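Local atomic coordinates of cell surface protein (Faecalibacterium prausnitzii A2-165, PDB entry 4GT6), a protein that is of unknown function but, as an extracellular leucine-rich repeat protein of the BspA type, probably binds other proteins at the cell surface. Residues A[32-37]-A[65-70]; A[90-95]-A[114-119]; A[59-64]-A[83-88]; A[106-111]-A[129-134]. All coordinates share one frame; numbering follows the deposited sequence.

Contact 1: residues A[32-37]-A[65-70]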
loop_
_atom_site.group_PDB
_atom_site.type_symbol
_atom_site.label_atom_id
_atom_site.label_comp_id
_atom_site.label_asym_id
_atom_site.label_seq_id
_atom_site.Cartn_x
_atom_site.Cartn_y
_atom_site.Cartn_z
ATOM N N ASN A 32 -5.576 -33.523 5.773
ATOM C CA ASN A 32 -4.943 -33.157 4.505
ATOM C C ASN A 32 -6.009 -32.912 3.415
ATOM O O ASN A 32 -5.732 -33.084 2.233
ATOM C CB ASN A 32 -3.927 -34.236 4.048
ATOM C CG ASN A 32 -4.520 -35.614 3.880
ATOM O OD1 ASN A 32 -5.719 -35.778 3.650
ATOM N ND2 ASN A 32 -3.684 -36.633 4.013
ATOM N N GLU A 33 -7.198 -32.467 3.805
ATOM C CA GLU A 33 -8.274 -32.172 2.837
ATOM C C GLU A 33 -7.949 -30.949 1.983
ATOM O O GLU A 33 -7.182 -30.080 2.416
ATOM C CB GLU A 33 -9.597 -31.900 3.588
ATOM C CG GLU A 33 -10.068 -33.064 4.448
ATOM C CD GLU A 33 -11.145 -32.644 5.429
ATOM O OE1 GLU A 33 -10.815 -32.051 6.485
ATOM O OE2 GLU A 33 -12.334 -32.851 5.102
ATOM N N HIS A 34 -8.557 -30.871 0.791
ATOM C CA HIS A 34 -8.446 -29.734 -0.120
ATOM C C HIS A 34 -9.716 -28.873 -0.042
ATOM O O HIS A 34 -9.714 -27.738 -0.521
ATOM C CB HIS A 34 -8.140 -30.173 -1.569
ATOM C CG HIS A 34 -9.213 -31.011 -2.187
ATOM N ND1 HIS A 34 -9.252 -32.387 -2.012
ATOM C CD2 HIS A 34 -10.242 -30.640 -2.979
ATOM C CE1 HIS A 34 -10.326 -32.798 -2.674
ATOM N NE2 HIS A 34 -10.940 -31.781 -3.283
ATOM N N ARG A 35 -10.795 -29.420 0.549
ATOM C CA ARG A 35 -12.051 -28.702 0.841
ATOM C C ARG A 35 -12.256 -28.795 2.343
ATOM O O ARG A 35 -12.535 -29.879 2.869
ATOM C CB ARG A 35 -13.268 -29.282 0.095
ATOM C CG ARG A 35 -13.116 -29.379 -1.409
ATOM C CD ARG A 35 -14.472 -29.650 -2.084
ATOM N NE ARG A 35 -15.367 -28.486 -1.977
ATOM C CZ ARG A 35 -15.275 -27.379 -2.717
ATOM N NH1 ARG A 35 -14.330 -27.267 -3.643
ATOM N NH2 ARG A 35 -16.114 -26.371 -2.524
ATOM N N ILE A 36 -12.039 -27.686 3.033
ATOM C CA ILE A 36 -12.068 -27.652 4.496
ATOM C C ILE A 36 -13.438 -27.214 4.995
ATOM O O ILE A 36 -14.029 -26.277 4.460
ATOM C CB ILE A 36 -10.932 -26.721 5.017
ATOM C CG1 ILE A 36 -9.535 -27.367 4.802
ATOM C CG2 ILE A 36 -11.128 -26.276 6.501
ATOM C CD1 ILE A 36 -9.200 -28.509 5.756
ATOM N N THR A 37 -13.920 -27.911 6.019
ATOM C CA THR A 37 -15.146 -27.574 6.722
ATOM C C THR A 37 -14.783 -27.423 8.196
ATOM O O THR A 37 -14.533 -28.425 8.877
ATOM C CB THR A 37 -16.245 -28.631 6.508
ATOM O OG1 THR A 37 -16.494 -28.735 5.118
ATOM C CG2 THR A 37 -17.539 -28.272 7.249
ATOM N N VAL A 65 -2.781 -29.414 -0.976
ATOM C CA VAL A 65 -3.629 -28.642 -1.885
ATOM C C VAL A 65 -4.829 -28.120 -1.093
ATOM O O VAL A 65 -5.400 -28.867 -0.298
ATOM C CB VAL A 65 -4.080 -29.477 -3.117
ATOM C CG1 VAL A 65 -5.077 -28.683 -3.978
ATOM C CG2 VAL A 65 -2.869 -29.915 -3.952
ATOM N N LEU A 66 -5.204 -26.848 -1.305
ATOM C CA LEU A 66 -6.355 -26.264 -0.601
ATOM C C LEU A 66 -7.083 -25.329 -1.533
ATOM O O LEU A 66 -6.489 -24.344 -1.991
ATOM C CB LEU A 66 -5.938 -25.527 0.681
ATOM C CG LEU A 66 -7.094 -24.868 1.456
ATOM C CD1 LEU A 66 -8.096 -25.911 1.994
ATOM C CD2 LEU A 66 -6.558 -23.985 2.609
ATOM N N THR A 67 -8.357 -25.643 -1.823
ATOM C CA THR A 67 -9.135 -24.857 -2.787
ATOM C C THR A 67 -10.276 -24.062 -2.125
ATOM O O THR A 67 -10.666 -23.015 -2.646
ATOM C CB THR A 67 -9.651 -25.792 -3.935
ATOM O OG1 THR A 67 -9.964 -25.008 -5.077
ATOM C CG2 THR A 67 -10.841 -26.673 -3.537
ATOM N N SER A 68 -10.842 -24.575 -1.034
ATOM C CA SER A 68 -11.976 -23.899 -0.410
ATOM C C SER A 68 -12.048 -24.165 1.075
ATOM O O SER A 68 -11.563 -25.187 1.560
ATOM C CB SER A 68 -13.286 -24.358 -1.066
ATOM O OG SER A 68 -13.556 -25.715 -0.759
ATOM N N VAL A 69 -12.626 -23.197 1.795
ATOM C CA VAL A 69 -12.823 -23.264 3.235
ATOM C C VAL A 69 -14.248 -22.822 3.545
ATOM O O VAL A 69 -14.705 -21.783 3.067
ATOM C CB VAL A 69 -11.778 -22.368 3.972
ATOM C CG1 VAL A 69 -12.123 -22.228 5.459
ATOM C CG2 VAL A 69 -10.356 -22.898 3.792
ATOM N N GLN A 70 -14.940 -23.609 4.346
ATOM C CA GLN A 70 -16.260 -23.273 4.818
ATOM C C GLN A 70 -16.151 -23.064 6.309
ATOM O O GLN A 70 -15.567 -23.907 7.012
ATOM C CB GLN A 70 -17.245 -24.392 4.474
ATOM C CG GLN A 70 -18.616 -24.127 5.006
ATOM C CD GLN A 70 -19.473 -25.326 4.772
ATOM O OE1 GLN A 70 -19.662 -26.176 5.652
ATOM N NE2 GLN A 70 -20.007 -25.402 3.583
HETATM O O HOH W 1 -14.856 -26.082 1.712
#
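Arg35 sets CG anti to its carbonyl carbon (chi1 -55°) and bends at chi3, while Ser68 holds OG between its backbone N and carbonyl carbon (chi1 68°). Ser68 OG lies 3.0 Å above the guanidinium plane, over its centre, and 3.1 Å from Arg35 CZ. No hydrogen bond follows, because the N-H groups do not point there. The pair rides on two parallel strands, 35-37 and 68-70, whose axes run 12° apart in the three-stranded parallel sheet at the start of the leucine-rich repeat solenoid. Ile36 N donates to Ser68 O at 2.9 Å, and Gln70 N to Ile36 O at 2.8 Å. Before the strands, Thr67 N donates to His34 O. On the face carrying Ile36 and Val69, the buried Ile36 CG1 presses on Leu66 CD1 at 3.5 Å, tighter than usual van der Waals contact, the side chains at about a right angle. A water joins the strands, 2.8 Å from Ser68 OG and donating to Ile36 O at 2.9 Å.

Contact 2: residues A[90-95]-A[114-119]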
loop_
_atom_site.group_PDB
_atom_site.type_symbol
_atom_site.label_atom_id
_atom_site.label_comp_id
_atom_site.label_asym_id
_atom_site.label_seq_id
_atom_site.Cartn_x
_atom_site.Cartn_y
_atom_site.Cartn_z
ATOM N N LYS A 90 -9.571 -20.508 -3.248
ATOM C CA LYS A 90 -10.464 -19.705 -4.110
ATOM C C LYS A 90 -11.557 -18.989 -3.356
ATOM O O LYS A 90 -11.970 -17.895 -3.757
ATOM C CB LYS A 90 -11.190 -20.608 -5.143
ATOM C CG LYS A 90 -10.317 -21.443 -6.083
ATOM C CD LYS A 90 -9.453 -20.573 -6.963
ATOM C CE LYS A 90 -8.863 -21.308 -8.155
ATOM N NZ LYS A 90 -8.017 -20.374 -8.977
ATOM N N ARG A 91 -12.085 -19.631 -2.305
ATOM C CA ARG A 91 -13.246 -19.099 -1.601
ATOM C C ARG A 91 -13.257 -19.452 -0.131
ATOM O O ARG A 91 -12.813 -20.540 0.262
ATOM C CB ARG A 91 -14.550 -19.622 -2.267
ATOM C CG ARG A 91 -14.814 -21.143 -2.134
ATOM C CD ARG A 91 -15.859 -21.696 -3.110
ATOM N NE ARG A 91 -15.446 -21.476 -4.497
ATOM C CZ ARG A 91 -14.631 -22.271 -5.190
ATOM N NH1 ARG A 91 -14.175 -23.399 -4.655
ATOM N NH2 ARG A 91 -14.269 -21.946 -6.422
ATOM N N VAL A 92 -13.804 -18.550 0.662
ATOM C CA VAL A 92 -13.993 -18.717 2.093
ATOM C C VAL A 92 -15.463 -18.425 2.281
ATOM O O VAL A 92 -15.847 -17.266 2.130
ATOM C CB VAL A 92 -13.052 -17.807 2.926
ATOM C CG1 VAL A 92 -13.351 -17.971 4.402
ATOM C CG2 VAL A 92 -11.590 -18.149 2.652
ATOM N N THR A 93 -16.302 -19.456 2.518
ATOM C CA THR A 93 -17.746 -19.238 2.623
ATOM C C THR A 93 -18.313 -19.583 4.003
ATOM O O THR A 93 -17.628 -20.158 4.831
ATOM C CB THR A 93 -18.470 -20.085 1.572
ATOM O OG1 THR A 93 -18.190 -21.471 1.803
ATOM C CG2 THR A 93 -18.134 -19.663 0.136
ATOM N N ILE A 94 -19.588 -19.243 4.227
ATOM C CA ILE A 94 -20.248 -19.563 5.490
ATOM C C ILE A 94 -21.078 -20.799 5.278
ATOM O O ILE A 94 -21.827 -20.881 4.305
ATOM C CB ILE A 94 -21.096 -18.376 6.057
ATOM C CG1 ILE A 94 -20.284 -17.039 6.100
ATOM C CG2 ILE A 94 -21.674 -18.731 7.447
ATOM C CD1 ILE A 94 -19.040 -17.043 7.044
ATOM N N GLN A 95 -20.988 -21.741 6.211
ATOM C CA GLN A 95 -21.764 -22.973 6.176
ATOM C C GLN A 95 -23.244 -22.667 6.015
ATOM O O GLN A 95 -23.761 -21.754 6.663
ATOM C CB GLN A 95 -21.517 -23.796 7.452
ATOM C CG GLN A 95 -22.178 -25.188 7.436
ATOM C CD GLN A 95 -21.892 -26.014 8.673
ATOM O OE1 GLN A 95 -20.916 -25.796 9.399
ATOM N NE2 GLN A 95 -22.737 -27.004 8.931
ATOM N N SER A 114 -3.326 -15.532 -3.143
ATOM C CA SER A 114 -3.335 -14.854 -4.436
ATOM C C SER A 114 -4.411 -15.355 -5.422
ATOM O O SER A 114 -4.592 -14.729 -6.469
ATOM C CB SER A 114 -1.946 -14.896 -5.073
ATOM O OG SER A 114 -1.583 -16.212 -5.447
ATOM N N GLU A 115 -5.184 -16.399 -5.072
ATOM C CA GLU A 115 -6.270 -16.865 -5.947
ATOM C C GLU A 115 -7.636 -16.682 -5.296
ATOM O O GLU A 115 -8.660 -17.040 -5.889
ATOM C CB GLU A 115 -6.059 -18.335 -6.371
ATOM C CG GLU A 115 -4.910 -18.395 -7.356
ATOM C CD GLU A 115 -4.683 -19.698 -8.100
ATOM O OE1 GLU A 115 -5.412 -20.676 -7.838
ATOM O OE2 GLU A 115 -3.830 -19.703 -9.015
ATOM N N LEU A 116 -7.652 -16.062 -4.103
ATOM C CA LEU A 116 -8.869 -15.872 -3.322
ATOM C C LEU A 116 -9.777 -14.807 -3.982
ATOM O O LEU A 116 -9.326 -13.706 -4.251
ATOM C CB LEU A 116 -8.482 -15.478 -1.883
ATOM C CG LEU A 116 -9.615 -15.195 -0.911
ATOM C CD1 LEU A 116 -10.508 -16.471 -0.659
ATOM C CD2 LEU A 116 -9.040 -14.647 0.399
ATOM N N THR A 117 -11.001 -15.194 -4.337
ATOM C CA THR A 117 -11.938 -14.266 -5.005
ATOM C C THR A 117 -13.221 -14.014 -4.201
ATOM O O THR A 117 -13.808 -12.937 -4.328
ATOM C CB THR A 117 -12.327 -14.777 -6.407
ATOM O OG1 THR A 117 -12.889 -16.092 -6.308
ATOM C CG2 THR A 117 -11.152 -14.789 -7.373
ATOM N N ASP A 118 -13.662 -15.002 -3.409
ATOM C CA ASP A 118 -14.916 -14.919 -2.656
ATOM C C ASP A 118 -14.646 -14.854 -1.172
ATOM O O ASP A 118 -14.186 -15.838 -0.588
ATOM C CB ASP A 118 -15.823 -16.123 -2.988
ATOM C CG ASP A 118 -16.175 -16.293 -4.458
ATOM O OD1 ASP A 118 -16.032 -15.313 -5.224
ATOM O OD2 ASP A 118 -16.605 -17.402 -4.838
ATOM N N ILE A 119 -14.932 -13.694 -0.557
ATOM C CA ILE A 119 -14.719 -13.501 0.877
ATOM C C ILE A 119 -15.973 -12.910 1.594
ATOM O O ILE A 119 -15.875 -11.814 2.151
ATOM C CB ILE A 119 -13.451 -12.641 1.175
ATOM C CG1 ILE A 119 -13.385 -11.355 0.327
ATOM C CG2 ILE A 119 -12.208 -13.463 1.045
ATOM C CD1 ILE A 119 -12.421 -10.228 0.892
HETATM O O HOH W 2 -9.050 -17.613 -8.479
#
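Lys90 NZ forms a salt bridge with Glu115 OE1 at 2.9 Å, meeting the oxygen from above the carboxylate plane, 67° out of it. The same ammonium donates to a water that in turn donates to Glu115 O. A bend at chi2 (-62°) turns Lys90 CD toward Glu115, leaving it 3.8 Å from Glu115 O. An alanine here would probably leave the Glu115 carboxylate without this charged mate and the water without its donor. Behind the pair, Thr117 N donates to Lys90 O at 2.9 Å, while Asp118 N adds a weak bond to that oxygen. Val92 N donates to Asp118 O at 3.0 Å in the single bridge, which pairs Arg91 with Asp118. Val92 CG2 packs on Leu116 CD1 at 3.9 Å. The contact joins successive turns of the leucine-rich repeat: strand 91-94 pairs with strand 68-71 through Val69 and Ile71, just before them Thr67 bonds Lys90, and the 114-119 loop, between strands 104-105 and 127-128, lies against strand 91-94 without being a regular strand.

Contact 3: residues A[59-64]-A[83-88]. With EDO (1,2-ethanediol), chain N.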
loop_
_atom_site.group_PDB
_atom_site.type_symbol
_atom_site.label_atom_id
_atom_site.label_comp_id
_atom_site.label_asym_id
_atom_site.label_seq_id
_atom_site.Cartn_x
_atom_site.Cartn_y
_atom_site.Cartn_z
ATOM N N PHE A 59 -3.985 -22.750 9.384
ATOM C CA PHE A 59 -3.658 -23.189 8.008
ATOM C C PHE A 59 -2.493 -22.383 7.417
ATOM O O PHE A 59 -2.324 -22.318 6.188
ATOM C CB PHE A 59 -4.893 -23.082 7.101
ATOM C CG PHE A 59 -5.981 -24.003 7.572
ATOM C CD1 PHE A 59 -6.017 -25.331 7.158
ATOM C CD2 PHE A 59 -6.981 -23.544 8.419
ATOM C CE1 PHE A 59 -7.014 -26.193 7.625
ATOM C CE2 PHE A 59 -7.979 -24.414 8.877
ATOM C CZ PHE A 59 -7.970 -25.730 8.489
ATOM N N CYS A 60 -1.665 -21.813 8.293
ATOM C CA CYS A 60 -0.499 -21.035 7.892
ATOM C C CYS A 60 0.495 -21.939 7.151
ATOM O O CYS A 60 0.889 -22.988 7.684
ATOM C CB CYS A 60 0.156 -20.388 9.106
ATOM S SG CYS A 60 1.591 -19.362 8.694
ATOM N N ASN A 61 0.858 -21.572 5.903
ATOM C CA ASN A 61 1.781 -22.377 5.082
ATOM C C ASN A 61 1.280 -23.829 4.921
ATOM O O ASN A 61 2.088 -24.748 4.866
ATOM C CB ASN A 61 3.209 -22.376 5.669
ATOM C CG ASN A 61 3.874 -21.040 5.576
ATOM O OD1 ASN A 61 3.862 -20.412 4.518
ATOM N ND2 ASN A 61 4.420 -20.547 6.697
ATOM N N TYR A 62 -0.046 -24.022 4.833
ATOM C CA TYR A 62 -0.669 -25.359 4.694
ATOM C C TYR A 62 0.027 -26.068 3.551
ATOM O O TYR A 62 0.099 -25.510 2.464
ATOM C CB TYR A 62 -2.168 -25.179 4.437
ATOM C CG TYR A 62 -2.955 -26.472 4.374
ATOM C CD1 TYR A 62 -3.076 -27.293 5.496
ATOM C CD2 TYR A 62 -3.674 -26.813 3.233
ATOM C CE1 TYR A 62 -3.859 -28.451 5.468
ATOM C CE2 TYR A 62 -4.461 -27.964 3.187
ATOM C CZ TYR A 62 -4.559 -28.776 4.312
ATOM O OH TYR A 62 -5.320 -29.914 4.262
ATOM N N LYS A 63 0.626 -27.237 3.803
ATOM C CA LYS A 63 1.476 -27.870 2.786
ATOM C C LYS A 63 0.699 -28.652 1.707
ATOM O O LYS A 63 1.282 -28.988 0.674
ATOM C CB LYS A 63 2.519 -28.784 3.465
ATOM C CG LYS A 63 1.949 -30.016 4.154
ATOM C CD LYS A 63 3.058 -30.846 4.817
ATOM C CE LYS A 63 3.367 -32.110 4.056
ATOM N NZ LYS A 63 3.882 -33.177 4.958
ATOM N N TYR A 64 -0.574 -28.945 1.942
ATOM C CA TYR A 64 -1.383 -29.720 1.007
ATOM C C TYR A 64 -2.185 -28.822 0.073
ATOM O O TYR A 64 -2.290 -27.620 0.304
ATOM C CB TYR A 64 -2.335 -30.636 1.787
ATOM C CG TYR A 64 -1.617 -31.507 2.791
ATOM C CD1 TYR A 64 -0.795 -32.553 2.377
ATOM C CD2 TYR A 64 -1.727 -31.263 4.154
ATOM C CE1 TYR A 64 -0.127 -33.357 3.300
ATOM C CE2 TYR A 64 -1.062 -32.054 5.087
ATOM C CZ TYR A 64 -0.253 -33.092 4.656
ATOM O OH TYR A 64 0.381 -33.883 5.582
ATOM N N PHE A 83 -4.755 -18.262 7.410
ATOM C CA PHE A 83 -4.727 -18.874 6.071
ATOM C C PHE A 83 -3.559 -18.288 5.286
ATOM O O PHE A 83 -3.594 -18.209 4.063
ATOM C CB PHE A 83 -6.083 -18.646 5.336
ATOM C CG PHE A 83 -7.235 -19.298 6.059
ATOM C CD1 PHE A 83 -7.545 -20.642 5.841
ATOM C CD2 PHE A 83 -7.995 -18.576 6.986
ATOM C CE1 PHE A 83 -8.581 -21.254 6.552
ATOM C CE2 PHE A 83 -9.041 -19.192 7.685
ATOM C CZ PHE A 83 -9.312 -20.526 7.480
ATOM N N TYR A 84 -2.510 -17.900 5.995
ATOM C CA TYR A 84 -1.324 -17.325 5.383
ATOM C C TYR A 84 -0.726 -18.297 4.354
ATOM O O TYR A 84 -0.529 -19.490 4.647
ATOM C CB TYR A 84 -0.299 -17.042 6.492
ATOM C CG TYR A 84 1.018 -16.460 6.022
ATOM C CD1 TYR A 84 1.192 -15.084 5.920
ATOM C CD2 TYR A 84 2.116 -17.283 5.758
ATOM C CE1 TYR A 84 2.423 -14.532 5.567
ATOM C CE2 TYR A 84 3.345 -16.746 5.384
ATOM C CZ TYR A 84 3.500 -15.368 5.315
ATOM O OH TYR A 84 4.710 -14.820 5.000
ATOM N N ASN A 85 -0.463 -17.785 3.150
ATOM C CA ASN A 85 0.182 -18.526 2.065
ATOM C C ASN A 85 -0.615 -19.760 1.593
ATOM O O ASN A 85 -0.012 -20.789 1.259
ATOM C CB ASN A 85 1.607 -18.940 2.477
ATOM C CG ASN A 85 2.565 -18.976 1.331
ATOM O OD1 ASN A 85 2.558 -18.082 0.471
ATOM N ND2 ASN A 85 3.411 -20.011 1.303
ATOM N N CYS A 86 -1.966 -19.651 1.558
ATOM C CA CYS A 86 -2.844 -20.686 0.984
ATOM C C CYS A 86 -3.130 -20.177 -0.430
ATOM O O CYS A 86 -4.146 -19.524 -0.705
ATOM C CB CYS A 86 -4.096 -20.874 1.826
ATOM S SG CYS A 86 -3.759 -21.694 3.406
ATOM N N THR A 87 -2.157 -20.391 -1.305
ATOM C CA THR A 87 -2.069 -19.704 -2.598
ATOM C C THR A 87 -3.019 -20.225 -3.667
ATOM O O THR A 87 -3.105 -19.590 -4.715
ATOM C CB THR A 87 -0.621 -19.715 -3.130
ATOM O OG1 THR A 87 -0.235 -21.062 -3.292
ATOM C CG2 THR A 87 0.375 -19.058 -2.150
ATOM N N SER A 88 -3.750 -21.322 -3.418
ATOM C CA SER A 88 -4.743 -21.776 -4.398
ATOM C C SER A 88 -6.159 -21.685 -3.809
ATOM O O SER A 88 -7.132 -22.110 -4.444
ATOM C CB SER A 88 -4.423 -23.205 -4.858
ATOM O OG SER A 88 -3.313 -23.187 -5.755
HETATM C C1 EDO N . -1.547 -27.291 8.884
HETATM O O1 EDO N . -2.956 -27.121 8.928
HETATM C C2 EDO N . -0.881 -26.043 8.251
HETATM O O2 EDO N . -0.776 -24.992 9.181
HETATM O O HOH W 3 4.112 -22.375 2.420
HETATM O O HOH W 4 1.512 -22.981 1.712
#
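Phe59 and Phe83 lie side by side and point the same way, their planes only 5° apart but slid so far, with centroids 5.3 Å apart, that the rings barely overlap. Phe59 CD2 touches Phe83 CE1 at 3.4 Å, and Phe59 CB also meets Cys86 SG. An alanine at Phe59 would probably open a gap beside Phe83 CE1 and let that ring shift. Phe83 meets the nearly parallel ring of Phe110, extending the row of phenylalanines inside the leucine-rich repeat solenoid. Each segment makes a type II beta turn, Phe59 to Tyr62 and Phe83 to Cys86, and Asn61 N crosses between them to Tyr84 O at 2.8 Å. Cys60 SG, placed anti to the backbone N (chi1 -178°), makes an oblique sulfur-aromatic contact with Tyr84, 3.6 Å from CD2. At the polar edge, in the conformer described, Asn85 ND2 gives Asn61 OD1 a weak bond of 3.3 Å, the amide planes 78° apart. A water also joins them, donating to Asn61 OD1 and accepting from Asn85 ND2.

Contact 4: residues A[106-111]-A[129-134]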
loop_
_atom_site.group_PDB
_atom_site.type_symbol
_atom_site.label_atom_id
_atom_site.label_comp_id
_atom_site.label_asym_id
_atom_site.label_seq_id
_atom_site.Cartn_x
_atom_site.Cartn_y
_atom_site.Cartn_z
ATOM N N GLY A 106 -7.546 -11.273 12.112
ATOM C CA GLY A 106 -6.193 -11.022 12.600
ATOM C C GLY A 106 -5.205 -10.580 11.537
ATOM O O GLY A 106 -5.494 -10.637 10.337
ATOM N N ARG A 107 -3.980 -10.204 11.980
ATOM C CA ARG A 107 -2.935 -9.748 11.052
ATOM C C ARG A 107 -2.610 -10.833 10.055
ATOM O O ARG A 107 -2.551 -11.994 10.455
ATOM C CB ARG A 107 -1.629 -9.445 11.849
ATOM C CG ARG A 107 -1.757 -8.345 12.881
ATOM C CD ARG A 107 -0.415 -7.962 13.466
ATOM N NE ARG A 107 0.226 -9.061 14.172
ATOM C CZ ARG A 107 1.444 -8.986 14.698
ATOM N NH1 ARG A 107 2.163 -7.876 14.574
ATOM N NH2 ARG A 107 1.954 -10.021 15.343
ATOM N N GLN A 108 -2.367 -10.477 8.778
ATOM C CA GLN A 108 -1.906 -11.406 7.741
ATOM C C GLN A 108 -2.808 -12.654 7.613
ATOM O O GLN A 108 -2.335 -13.704 7.145
ATOM C CB GLN A 108 -0.462 -11.832 8.089
ATOM C CG GLN A 108 0.537 -10.659 8.095
ATOM C CD GLN A 108 1.985 -11.109 8.205
ATOM O OE1 GLN A 108 2.297 -12.290 8.437
ATOM N NE2 GLN A 108 2.909 -10.171 8.029
ATOM N N ALA A 109 -4.116 -12.538 8.002
ATOM C CA ALA A 109 -4.991 -13.742 8.008
ATOM C C ALA A 109 -5.094 -14.393 6.630
ATOM O O ALA A 109 -5.102 -15.623 6.550
ATOM C CB ALA A 109 -6.364 -13.405 8.542
ATOM N N PHE A 110 -5.100 -13.595 5.554
ATOM C CA PHE A 110 -5.200 -14.144 4.193
ATOM C C PHE A 110 -4.053 -13.634 3.350
ATOM O O PHE A 110 -4.150 -13.582 2.120
ATOM C CB PHE A 110 -6.563 -13.783 3.564
ATOM C CG PHE A 110 -7.706 -14.401 4.327
ATOM C CD1 PHE A 110 -8.114 -15.711 4.060
ATOM C CD2 PHE A 110 -8.353 -13.695 5.335
ATOM C CE1 PHE A 110 -9.158 -16.292 4.776
ATOM C CE2 PHE A 110 -9.402 -14.279 6.055
ATOM C CZ PHE A 110 -9.780 -15.587 5.791
HETATM N N MSE A 111 -2.938 -13.259 3.996
HETATM C CA MSE A 111 -1.792 -12.776 3.208
HETATM C C MSE A 111 -1.271 -13.865 2.267
HETATM O O MSE A 111 -1.205 -15.031 2.657
HETATM C CB MSE A 111 -0.672 -12.299 4.136
HETATM C CG MSE A 111 0.580 -11.871 3.395
HETATM SE SE MSE A 111 1.591 -10.772 4.654
HETATM C CE MSE A 111 3.249 -10.540 3.617
ATOM N N ASP A 129 -7.027 -6.496 11.072
ATOM C CA ASP A 129 -5.680 -6.064 11.424
ATOM C C ASP A 129 -4.743 -6.038 10.217
ATOM O O ASP A 129 -5.121 -6.403 9.108
ATOM C CB ASP A 129 -5.108 -6.931 12.556
ATOM C CG ASP A 129 -4.256 -6.186 13.591
ATOM O OD1 ASP A 129 -3.704 -5.074 13.256
ATOM O OD2 ASP A 129 -4.084 -6.728 14.716
ATOM N N SER A 130 -3.519 -5.553 10.441
ATOM C CA SER A 130 -2.492 -5.313 9.419
ATOM C C SER A 130 -2.329 -6.430 8.416
ATOM O O SER A 130 -2.279 -7.606 8.807
ATOM C CB SER A 130 -1.136 -5.106 10.088
ATOM O OG SER A 130 -1.283 -4.112 11.091
ATOM N N GLU A 131 -2.223 -6.043 7.120
ATOM C CA GLU A 131 -1.901 -6.921 5.986
ATOM C C GLU A 131 -2.807 -8.153 5.875
ATOM O O GLU A 131 -2.364 -9.170 5.331
ATOM C CB GLU A 131 -0.457 -7.415 6.185
ATOM C CG GLU A 131 0.586 -6.306 6.197
ATOM C CD GLU A 131 1.966 -6.856 6.495
ATOM O OE1 GLU A 131 2.206 -7.311 7.638
ATOM O OE2 GLU A 131 2.774 -6.924 5.544
ATOM N N ALA A 132 -4.063 -8.064 6.329
ATOM C CA ALA A 132 -4.962 -9.217 6.305
ATOM C C ALA A 132 -5.212 -9.714 4.887
ATOM O O ALA A 132 -5.427 -10.910 4.721
ATOM C CB ALA A 132 -6.287 -8.865 6.967
ATOM N N PHE A 133 -5.135 -8.830 3.853
ATOM C CA PHE A 133 -5.382 -9.284 2.483
ATOM C C PHE A 133 -4.216 -8.925 1.575
ATOM O O PHE A 133 -4.405 -8.742 0.373
ATOM C CB PHE A 133 -6.719 -8.704 1.954
ATOM C CG PHE A 133 -7.891 -9.251 2.747
ATOM C CD1 PHE A 133 -8.379 -10.536 2.505
ATOM C CD2 PHE A 133 -8.471 -8.501 3.769
ATOM C CE1 PHE A 133 -9.444 -11.051 3.250
ATOM C CE2 PHE A 133 -9.528 -9.025 4.534
ATOM C CZ PHE A 133 -9.973 -10.317 4.294
ATOM N N HIS A 134 -3.026 -8.780 2.159
ATOM C CA HIS A 134 -1.805 -8.429 1.427
ATOM C C HIS A 134 -1.539 -9.510 0.349
ATOM O O HIS A 134 -1.537 -10.698 0.663
ATOM C CB HIS A 134 -0.643 -8.302 2.433
ATOM C CG HIS A 134 0.674 -7.810 1.897
ATOM N ND1 HIS A 134 1.711 -7.484 2.760
ATOM C CD2 HIS A 134 1.103 -7.640 0.625
ATOM C CE1 HIS A 134 2.722 -7.118 1.990
ATOM N NE2 HIS A 134 2.406 -7.201 0.698
HETATM O O HOH W 5 -3.843 -9.862 14.768
#
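Phe110 and Phe133 are turned almost identically, planes 2° apart and centroids 5.4 Å apart, but barely overlapping; Phe110 CD2 comes within 3.5 Å of Phe133 CE1. Ala132 O lies at the edge of the Phe110 ring, near its plane. These are equivalent turns of adjacent leucine-rich repeats: each segment runs a type II beta turn into a type I turn. Phe110 N donates to Ala132 O at 2.8 Å, and Gln108 N to Ser130 O at 2.9 Å. Gln108 NE2 meets Glu131 OE1 at 3.0 Å, with an N-H...O angle of 174°, and Asn81 ND2 is hydrogen-bonded to Gln108 OE1. In the conformer described, His134 ND1 donates in the ring plane to Glu131 OE2, which puts Glu131 CD at the ring edge. Glu131 therefore carries an amide on one oxygen and a ring on the other, which would probably restrict rotation of its carboxylate. Selenomethionine Met111 sets CG anti to the backbone N (chi1 176°) and runs on extended, its CE 3.5 Å from His134 ND1.

Overall arrangement
Contact 1 pairs two strands of the parallel sheet; contact 2 sets its third strand, 91-94, against a loop, whereas contacts 3 and 4 join successive turns without regular strands. All four are partly buried. Contact 1 has the most exposed residues, five of eleven touching; contacts 3 and 4 have one each and contact 2 none, its buried residues being Val92 and Leu116. Contact 1 has three bridges; contact 2 keeps one and adds a salt bridge. Aromatic packing distinguishes contacts 3 and 4, which meet where Phe83 touches Phe110 and through backbone bonds from Phe83 N to Ala109 O and Asn85 N to Met111 O. Phe110 also touches Val92 and Leu116, and Tyr62 OH of contact 3 bonds Glu33 O of contact 1.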